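Local coordinates for protein heavy metal cation tricomponent efflux pump ZneA(CzcA-like) (Cupriavidus metallidurans, PDB 4K0J) that probably exports zinc ions in exchange for protons, as the inner-membrane RND component of a tripartite heavy-metal efflux pump, at residues C[542-548]-C[907-911]; C[689-694]-C[825-830]; C[972-976]-C[989-994]. One frame throughout, in Å; residues are numbered along the deposited sequence.

Contact 1 (C[542-548]-C[907-911])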
loop_
_atom_site.group_PDB
_atom_site.type_symbol
_atom_site.label_atom_id
_atom_site.label_comp_id
_atom_site.label_asym_id
_atom_site.label_seq_id
_atom_site.Cartn_x
_atom_site.Cartn_y
_atom_site.Cartn_z
ATOM N N ILE C 542 -19.858 -2.632 44.395
ATOM C CA ILE C 542 -19.920 -1.551 43.415
ATOM C C ILE C 542 -20.471 -2.046 42.075
ATOM O O ILE C 542 -20.219 -3.182 41.667
ATOM C CB ILE C 542 -18.534 -0.876 43.212
ATOM C CG1 ILE C 542 -18.662 0.402 42.379
ATOM C CG2 ILE C 542 -17.549 -1.830 42.557
ATOM C CD1 ILE C 542 -19.566 1.445 42.992
ATOM N N GLY C 543 -21.246 -1.195 41.410
ATOM C CA GLY C 543 -21.755 -1.508 40.088
ATOM C C GLY C 543 -20.658 -1.386 39.050
ATOM O O GLY C 543 -19.690 -0.654 39.248
ATOM N N ARG C 544 -20.802 -2.104 37.942
ATOM C CA ARG C 544 -19.794 -2.085 36.889
ATOM C C ARG C 544 -20.401 -1.740 35.531
ATOM O O ARG C 544 -21.407 -2.319 35.127
ATOM C CB ARG C 544 -19.072 -3.432 36.819
ATOM C CG ARG C 544 -18.228 -3.754 38.047
ATOM C CD ARG C 544 -17.753 -5.198 38.031
ATOM N NE ARG C 544 -17.206 -5.579 36.731
ATOM C CZ ARG C 544 -16.873 -6.822 36.394
ATOM N NH1 ARG C 544 -17.028 -7.814 37.262
ATOM N NH2 ARG C 544 -16.385 -7.074 35.186
ATOM N N ASP C 545 -19.783 -0.789 34.835
ATOM C CA ASP C 545 -20.213 -0.403 33.493
ATOM C C ASP C 545 -19.107 -0.679 32.482
ATOM O O ASP C 545 -18.373 -1.661 32.600
ATOM C CB ASP C 545 -20.587 1.083 33.450
ATOM C CG ASP C 545 -21.875 1.387 34.193
ATOM O OD1 ASP C 545 -22.431 2.488 33.993
ATOM O OD2 ASP C 545 -22.335 0.524 34.970
ATOM N N PHE C 546 -19.003 0.190 31.480
ATOM C CA PHE C 546 -17.883 0.160 30.547
ATOM C C PHE C 546 -17.398 1.576 30.268
ATOM O O PHE C 546 -16.208 1.808 30.063
ATOM C CB PHE C 546 -18.260 -0.533 29.241
ATOM C CG PHE C 546 -17.198 -0.437 28.187
ATOM C CD1 PHE C 546 -17.315 0.467 27.148
ATOM C CD2 PHE C 546 -16.072 -1.236 28.247
ATOM C CE1 PHE C 546 -16.337 0.566 26.182
ATOM C CE2 PHE C 546 -15.091 -1.145 27.280
ATOM C CZ PHE C 546 -15.224 -0.241 26.245
ATOM N N LEU C 547 -18.337 2.514 30.248
ATOM C CA LEU C 547 -18.024 3.935 30.188
ATOM C C LEU C 547 -19.266 4.739 30.555
ATOM O O LEU C 547 -20.386 4.279 30.339
ATOM C CB LEU C 547 -17.482 4.338 28.806
ATOM C CG LEU C 547 -18.155 3.847 27.516
ATOM C CD1 LEU C 547 -19.516 4.501 27.249
ATOM C CD2 LEU C 547 -17.224 4.060 26.331
ATOM N N PRO C 548 -19.073 5.937 31.128
ATOM C CA PRO C 548 -20.199 6.826 31.433
ATOM C C PRO C 548 -20.930 7.283 30.173
ATOM O O PRO C 548 -20.454 7.040 29.062
ATOM C CB PRO C 548 -19.534 8.018 32.139
ATOM C CG PRO C 548 -18.085 7.922 31.803
ATOM C CD PRO C 548 -17.798 6.468 31.640
ATOM N N MET C 907 -21.950 6.517 41.317
ATOM C CA MET C 907 -21.282 6.128 40.080
ATOM C C MET C 907 -21.051 4.624 40.016
ATOM O O MET C 907 -21.498 3.876 40.886
ATOM C CB MET C 907 -19.941 6.857 39.945
ATOM C CG MET C 907 -20.055 8.369 39.837
ATOM S SD MET C 907 -18.449 9.192 39.851
ATOM C CE MET C 907 -17.641 8.373 38.479
ATOM N N THR C 908 -20.343 4.190 38.978
ATOM C CA THR C 908 -20.019 2.781 38.795
ATOM C C THR C 908 -18.512 2.582 38.674
ATOM O O THR C 908 -17.733 3.422 39.121
ATOM C CB THR C 908 -20.701 2.215 37.542
ATOM O OG1 THR C 908 -20.256 2.941 36.389
ATOM C CG2 THR C 908 -22.209 2.339 37.661
ATOM N N LEU C 909 -18.106 1.472 38.065
ATOM C CA LEU C 909 -16.688 1.169 37.890
ATOM C C LEU C 909 -16.341 0.961 36.420
ATOM O O LEU C 909 -16.241 -0.173 35.949
ATOM C CB LEU C 909 -16.301 -0.072 38.692
ATOM C CG LEU C 909 -14.798 -0.270 38.861
ATOM C CD1 LEU C 909 -14.223 0.904 39.628
ATOM C CD2 LEU C 909 -14.499 -1.575 39.573
ATOM N N ASN C 910 -16.152 2.063 35.704
ATOM C CA ASN C 910 -15.874 2.021 34.272
ATOM C C ASN C 910 -14.382 2.010 33.977
ATOM O O ASN C 910 -13.567 2.202 34.878
ATOM C CB ASN C 910 -16.532 3.215 33.589
ATOM C CG ASN C 910 -16.564 4.441 34.479
ATOM O OD1 ASN C 910 -15.609 5.215 34.524
ATOM N ND2 ASN C 910 -17.663 4.617 35.203
ATOM N N VAL C 911 -14.027 1.790 32.714
ATOM C CA VAL C 911 -12.624 1.769 32.305
ATOM C C VAL C 911 -11.947 3.106 32.613
ATOM O O VAL C 911 -10.750 3.162 32.904
ATOM C CB VAL C 911 -12.467 1.400 30.805
ATOM C CG1 VAL C 911 -13.048 2.479 29.909
ATOM C CG2 VAL C 911 -11.008 1.152 30.465
#

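Contact 2 (C[689-694]-C[825-830])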
loop_
_atom_site.group_PDB
_atom_site.type_symbol
_atom_site.label_atom_id
_atom_site.label_comp_id
_atom_site.label_asym_id
_atom_site.label_seq_id
_atom_site.Cartn_x
_atom_site.Cartn_y
_atom_site.Cartn_z
ATOM N N LEU C 689 -39.669 -11.225 28.083
ATOM C CA LEU C 689 -38.942 -11.475 29.321
ATOM C C LEU C 689 -38.081 -10.278 29.687
ATOM O O LEU C 689 -38.255 -9.679 30.747
ATOM C CB LEU C 689 -38.071 -12.729 29.187
ATOM C CG LEU C 689 -37.406 -13.293 30.450
ATOM C CD1 LEU C 689 -36.032 -12.679 30.701
ATOM C CD2 LEU C 689 -38.307 -13.104 31.662
ATOM N N LEU C 690 -37.149 -9.944 28.799
ATOM C CA LEU C 690 -36.203 -8.862 29.033
ATOM C C LEU C 690 -36.892 -7.548 29.342
ATOM O O LEU C 690 -36.361 -6.728 30.095
ATOM C CB LEU C 690 -35.290 -8.676 27.825
ATOM C CG LEU C 690 -34.204 -9.727 27.636
ATOM C CD1 LEU C 690 -33.317 -9.334 26.476
ATOM C CD2 LEU C 690 -33.396 -9.876 28.912
ATOM N N LYS C 691 -38.075 -7.342 28.771
ATOM C CA LYS C 691 -38.758 -6.071 28.973
ATOM C C LYS C 691 -39.423 -5.990 30.344
ATOM O O LYS C 691 -40.029 -4.979 30.690
ATOM C CB LYS C 691 -39.746 -5.784 27.840
ATOM C CG LYS C 691 -40.979 -6.655 27.827
ATOM C CD LYS C 691 -41.719 -6.510 26.502
ATOM C CE LYS C 691 -41.911 -5.046 26.116
ATOM N NZ LYS C 691 -42.716 -4.902 24.866
ATOM N N THR C 692 -39.287 -7.056 31.128
ATOM C CA THR C 692 -39.806 -7.078 32.494
ATOM C C THR C 692 -38.724 -6.732 33.522
ATOM O O THR C 692 -39.025 -6.233 34.606
ATOM C CB THR C 692 -40.441 -8.445 32.847
ATOM O OG1 THR C 692 -39.487 -9.496 32.640
ATOM C CG2 THR C 692 -41.666 -8.703 31.983
ATOM N N VAL C 693 -37.468 -7.004 33.174
ATOM C CA VAL C 693 -36.332 -6.681 34.039
ATOM C C VAL C 693 -36.208 -5.164 34.251
ATOM O O VAL C 693 -36.172 -4.403 33.284
ATOM C CB VAL C 693 -35.017 -7.247 33.456
ATOM C CG1 VAL C 693 -33.849 -6.993 34.394
ATOM C CG2 VAL C 693 -35.164 -8.733 33.170
ATOM N N PRO C 694 -36.146 -4.724 35.522
ATOM C CA PRO C 694 -36.134 -3.303 35.906
ATOM C C PRO C 694 -34.965 -2.486 35.353
ATOM O O PRO C 694 -34.970 -1.264 35.499
ATOM C CB PRO C 694 -36.041 -3.356 37.435
ATOM C CG PRO C 694 -36.611 -4.669 37.803
ATOM C CD PRO C 694 -36.201 -5.603 36.704
ATOM N N GLU C 825 -28.735 -10.415 36.291
ATOM C CA GLU C 825 -30.131 -10.760 36.535
ATOM C C GLU C 825 -30.871 -11.200 35.274
ATOM O O GLU C 825 -31.444 -12.287 35.231
ATOM C CB GLU C 825 -30.852 -9.575 37.174
ATOM C CG GLU C 825 -32.347 -9.763 37.323
ATOM C CD GLU C 825 -33.012 -8.572 37.983
ATOM O OE1 GLU C 825 -34.055 -8.112 37.472
ATOM O OE2 GLU C 825 -32.491 -8.098 39.017
ATOM N N ALA C 826 -30.857 -10.349 34.251
ATOM C CA ALA C 826 -31.576 -10.633 33.014
ATOM C C ALA C 826 -31.057 -11.888 32.315
ATOM O O ALA C 826 -31.839 -12.777 31.971
ATOM C CB ALA C 826 -31.524 -9.441 32.081
ATOM N N ARG C 827 -29.743 -11.961 32.109
ATOM C CA ARG C 827 -29.135 -13.139 31.485
ATOM C C ARG C 827 -29.430 -14.414 32.275
ATOM O O ARG C 827 -29.620 -15.483 31.690
ATOM C CB ARG C 827 -27.624 -12.951 31.306
ATOM C CG ARG C 827 -26.843 -14.221 31.023
ATOM C CD ARG C 827 -25.342 -13.962 31.079
ATOM N NE ARG C 827 -24.830 -13.352 29.855
ATOM C CZ ARG C 827 -24.266 -14.034 28.861
ATOM N NH1 ARG C 827 -24.136 -15.351 28.946
ATOM N NH2 ARG C 827 -23.830 -13.401 27.781
ATOM N N MET C 828 -29.482 -14.300 33.601
ATOM C CA MET C 828 -29.872 -15.442 34.424
ATOM C C MET C 828 -31.326 -15.829 34.148
ATOM O O MET C 828 -31.658 -17.011 34.064
ATOM C CB MET C 828 -29.661 -15.154 35.915
ATOM C CG MET C 828 -29.849 -16.371 36.814
ATOM S SD MET C 828 -29.403 -16.069 38.535
ATOM C CE MET C 828 -27.672 -15.634 38.368
ATOM N N ARG C 829 -32.185 -14.829 33.992
ATOM C CA ARG C 829 -33.596 -15.083 33.713
ATOM C C ARG C 829 -33.836 -15.587 32.286
ATOM O O ARG C 829 -34.926 -16.060 31.964
ATOM C CB ARG C 829 -34.432 -13.828 33.979
ATOM C CG ARG C 829 -34.407 -13.357 35.425
ATOM C CD ARG C 829 -35.274 -12.125 35.611
ATOM N NE ARG C 829 -36.650 -12.369 35.190
ATOM C CZ ARG C 829 -37.608 -11.447 35.189
ATOM N NH1 ARG C 829 -37.338 -10.211 35.586
ATOM N NH2 ARG C 829 -38.832 -11.762 34.790
ATOM N N ILE C 830 -32.820 -15.479 31.433
ATOM C CA ILE C 830 -32.917 -15.953 30.050
ATOM C C ILE C 830 -32.859 -17.481 29.969
ATOM O O ILE C 830 -33.523 -18.095 29.130
ATOM C CB ILE C 830 -31.809 -15.332 29.158
ATOM C CG1 ILE C 830 -32.039 -13.830 28.990
ATOM C CG2 ILE C 830 -31.764 -15.993 27.787
ATOM C CD1 ILE C 830 -33.345 -13.491 28.317
#

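Contact 3 (C[972-976]-C[989-994])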
loop_
_atom_site.group_PDB
_atom_site.type_symbol
_atom_site.label_atom_id
_atom_site.label_comp_id
_atom_site.label_asym_id
_atom_site.label_seq_id
_atom_site.Cartn_x
_atom_site.Cartn_y
_atom_site.Cartn_z
ATOM N N LEU C 972 -7.697 17.752 40.254
ATOM C CA LEU C 972 -8.748 16.928 39.672
ATOM C C LEU C 972 -10.138 17.266 40.199
ATOM O O LEU C 972 -11.141 16.757 39.693
ATOM C CB LEU C 972 -8.430 15.447 39.870
ATOM C CG LEU C 972 -7.194 15.023 39.081
ATOM C CD1 LEU C 972 -6.919 13.545 39.240
ATOM C CD2 LEU C 972 -7.370 15.381 37.612
ATOM N N ILE C 973 -10.193 18.122 41.213
ATOM C CA ILE C 973 -11.471 18.654 41.683
ATOM C C ILE C 973 -12.272 19.370 40.581
ATOM O O ILE C 973 -13.471 19.121 40.438
ATOM C CB ILE C 973 -11.313 19.550 42.939
ATOM C CG1 ILE C 973 -11.227 18.683 44.196
ATOM C CG2 ILE C 973 -12.472 20.530 43.057
ATOM C CD1 ILE C 973 -11.512 19.429 45.484
ATOM N N PRO C 974 -11.622 20.250 39.792
ATOM C CA PRO C 974 -12.405 20.850 38.706
ATOM C C PRO C 974 -12.804 19.821 37.653
ATOM O O PRO C 974 -13.842 19.968 37.011
ATOM C CB PRO C 974 -11.436 21.871 38.103
ATOM C CG PRO C 974 -10.095 21.364 38.455
ATOM C CD PRO C 974 -10.250 20.786 39.821
ATOM N N ALA C 975 -11.987 18.785 37.486
ATOM C CA ALA C 975 -12.297 17.721 36.542
ATOM C C ALA C 975 -13.440 16.861 37.069
ATOM O O ALA C 975 -14.044 16.086 36.324
ATOM C CB ALA C 975 -11.066 16.872 36.272
ATOM N N ALA C 976 -13.731 17.005 38.358
ATOM C CA ALA C 976 -14.865 16.324 38.967
ATOM C C ALA C 976 -16.153 17.120 38.771
ATOM O O ALA C 976 -17.175 16.820 39.391
ATOM C CB ALA C 976 -14.607 16.077 40.441
ATOM N N LEU C 989 -11.951 9.405 36.739
ATOM C CA LEU C 989 -10.575 9.495 37.228
ATOM C C LEU C 989 -10.474 10.542 38.332
ATOM O O LEU C 989 -9.794 10.335 39.340
ATOM C CB LEU C 989 -9.596 9.836 36.100
ATOM C CG LEU C 989 -9.655 9.009 34.814
ATOM C CD1 LEU C 989 -10.458 9.742 33.765
ATOM C CD2 LEU C 989 -8.266 8.697 34.289
ATOM N N ALA C 990 -11.164 11.661 38.131
ATOM C CA ALA C 990 -11.201 12.744 39.103
ATOM C C ALA C 990 -11.695 12.245 40.455
ATOM O O ALA C 990 -11.068 12.474 41.484
ATOM C CB ALA C 990 -12.091 13.866 38.601
ATOM N N THR C 991 -12.822 11.549 40.435
ATOM C CA THR C 991 -13.428 11.017 41.646
ATOM C C THR C 991 -12.512 10.003 42.322
ATOM O O THR C 991 -12.239 10.107 43.519
ATOM C CB THR C 991 -14.773 10.351 41.330
ATOM O OG1 THR C 991 -15.573 11.242 40.543
ATOM C CG2 THR C 991 -15.512 10.004 42.606
ATOM N N VAL C 992 -12.041 9.030 41.547
ATOM C CA VAL C 992 -11.158 7.986 42.062
ATOM C C VAL C 992 -9.910 8.553 42.736
ATOM O O VAL C 992 -9.547 8.137 43.838
ATOM C CB VAL C 992 -10.730 7.016 40.945
ATOM C CG1 VAL C 992 -9.549 6.170 41.393
ATOM C CG2 VAL C 992 -11.902 6.140 40.530
ATOM N N VAL C 993 -9.260 9.509 42.082
ATOM C CA VAL C 993 -8.038 10.093 42.628
ATOM C C VAL C 993 -8.304 11.016 43.817
ATOM O O VAL C 993 -7.725 10.831 44.887
ATOM C CB VAL C 993 -7.234 10.853 41.558
ATOM C CG1 VAL C 993 -6.110 11.634 42.206
ATOM C CG2 VAL C 993 -6.689 9.891 40.512
ATOM N N VAL C 994 -9.174 12.007 43.624
ATOM C CA VAL C 994 -9.502 12.969 44.677
ATOM C C VAL C 994 -9.972 12.272 45.952
ATOM O O VAL C 994 -9.468 12.548 47.041
ATOM C CB VAL C 994 -10.575 13.986 44.217
ATOM C CG1 VAL C 994 -11.120 14.771 45.399
ATOM C CG2 VAL C 994 -9.994 14.935 43.185
#

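Contact 1 (C[542-548]-C[907-911])
The carbonyl O of Phe546 is met by Val911 in two ways: Val911 N gives it a weak hydrogen bond, long at 3.4 Å but nearly straight (164° at the hydrogen), and Val911 CG1 lies against the same Phe546 O. CG1 comes there because it sits between the backbone N and carbonyl carbon of Val911 (chi1 66°), while CG2 is anti to the backbone N. Next to it, Asn910 spreads its side chain over the turn into 547-548. Its CB rests on Leu547 CA at 3.8 Å, and the side chains of Asn910 and Pro548 cross at about a right angle, Asn910 CG 3.7 Å from Pro548 CD. Asn910 ND2 also makes a weak bond to Thr908 OG1 (3.3 Å), while its OD1 caps a backbone N just beyond Val911. At the other end, the side chains of Asp545 and Thr908 cross at about a right angle, with Asp545 OD2 3.2 Å from Thr908 CG2; no hydrogen bond to the hydroxyl results. Ile542 contributes CG2, 4.3 Å from Leu909 CD2. Arg544 N makes weak bonds to Asp818 and Ser820, attaching this loop to the N-terminal end of helix 820-830. Two loops thus pack side by side, the second ending in Asn910, the N-cap of helix 911-939, where the chain leaving a transmembrane helix for the periplasmic domain of an RND transporter passes over the start of another.

Contact 2 (C[689-694]-C[825-830])
Arg829 swings its CG anti to its own carbonyl carbon (chi1 -62°) and then bends at chi3 (57°), which turns the guanidinium back across the end of helix 676-690; Leu689, with CG anti to the backbone N (chi1 -170°), extends to meet it. The two helices pack on one antiparallel sheet in the order 699-701, 807-812, 667-672, 843-847, a ferredoxin-like beta-alpha-beta-beta-alpha-beta subdomain, as in the periplasmic part of RND pumps. Leu689 CD2 approaches Arg829 NH2 obliquely at 3.4 Å, while its other methyl, Leu689 CD1, meets Ile830 CD1 at 3.7 Å. Val693 runs past the arginine in the opposite direction, its CG2 lying 3.6 Å from Arg829 NH1, so aliphatic groups line the approach to the guanidinium. The charge itself has Lys832 near, a like charge, which would probably add to the positive potential here. At the outer margin Glu825, extended beyond CG, reaches across to the other segment, and its OE1 sits beside Val693 CG1 (3.3 Å) and Pro694 CD (3.4 Å); the other carboxylate oxygen, OE2, forms a long, weak ion pair with Arg817. The deeper layer is made by apolar side chains, and Trp845 on strand 843-847 lies beneath it, touching both Leu690 and Ile830. There Val693 CG2 lies 3.9 Å from Ala826 CB, and Leu690 CD2 stands 3.7 Å from both Ala826 CB and Ile830 CD1.

Contact 3 (C[972-976]-C[989-994])
The backbones of Leu972 and Ala990 come within 4.9 Å of each other, CA to CA, where the chain leaving helix 958-970 continues with helical angles at 973-975 and one turn bond, Ala976 N to Ile973 O, alongside the regular helix 986-997. Ala990, with only a methyl, permits this approach. It points that methyl into the turn, where it meets the carbonyl O of Leu972, the backbone N of Ala976 and the methyls of Ala975 (CB to Ala990 CB 3.9 Å) and Ala976 (CB to Ala990 CB 3.8 Å). Leu972 reaches one turn further along the helix. With CG anti to its carbonyl carbon (chi1 -66°) and the chain extended beyond, its CD1 is carried to the side of Val993, 3.6 Å from both Val993 CB and Val993 CG1, the two side chains meeting at a slant. The root of the same leucine is held separately, since Leu972 CB touches Val994 CG2 at 3.7 Å. Val994 also receives Ile973, whose CG1 stands 4.1 Å from each of the valine's methyls, CG1 and CG2, the side chains crossing at about a right angle. No hydrogen bond joins the two segments directly. Arg905 ties them indirectly, its NH1 bonded to Ala976 O and its NH2 to Thr991 OG1; the threonine hydroxyl also bonds to Arg987 O. Leu972 and Val993 additionally touch Asp393, within the predicted transmembrane segment 386-409. The whole is a hairpin between two successive membrane helices, closed by leucine, alanine and valine side chains, probably toward the periplasmic side of the RND transmembrane bundle.

Contact 1 lies at the junction of the membrane and periplasmic domains and contact 3 in the membrane bundle; they touch through Met907 SD and Thr991 OG1, 3.6 Å apart, and helix 986-997 serves both, since Pro988 lies against Pro548 and Asn910. Contact 2 is a partly exposed helix pairing in the periplasmic domain, its centre about 20 Å from that of contact 1 and about 35 Å from that of contact 3. Along the chain it is nested within the loop that contact 1 closes. Chemistry follows place: the buried contact 3 is made without a hydrogen bond, chiefly by apolar side chains, contact 1 mixes backbone and capping polarity, and contact 2 sets Arg829 and Glu825 beside a group of aliphatic side chains.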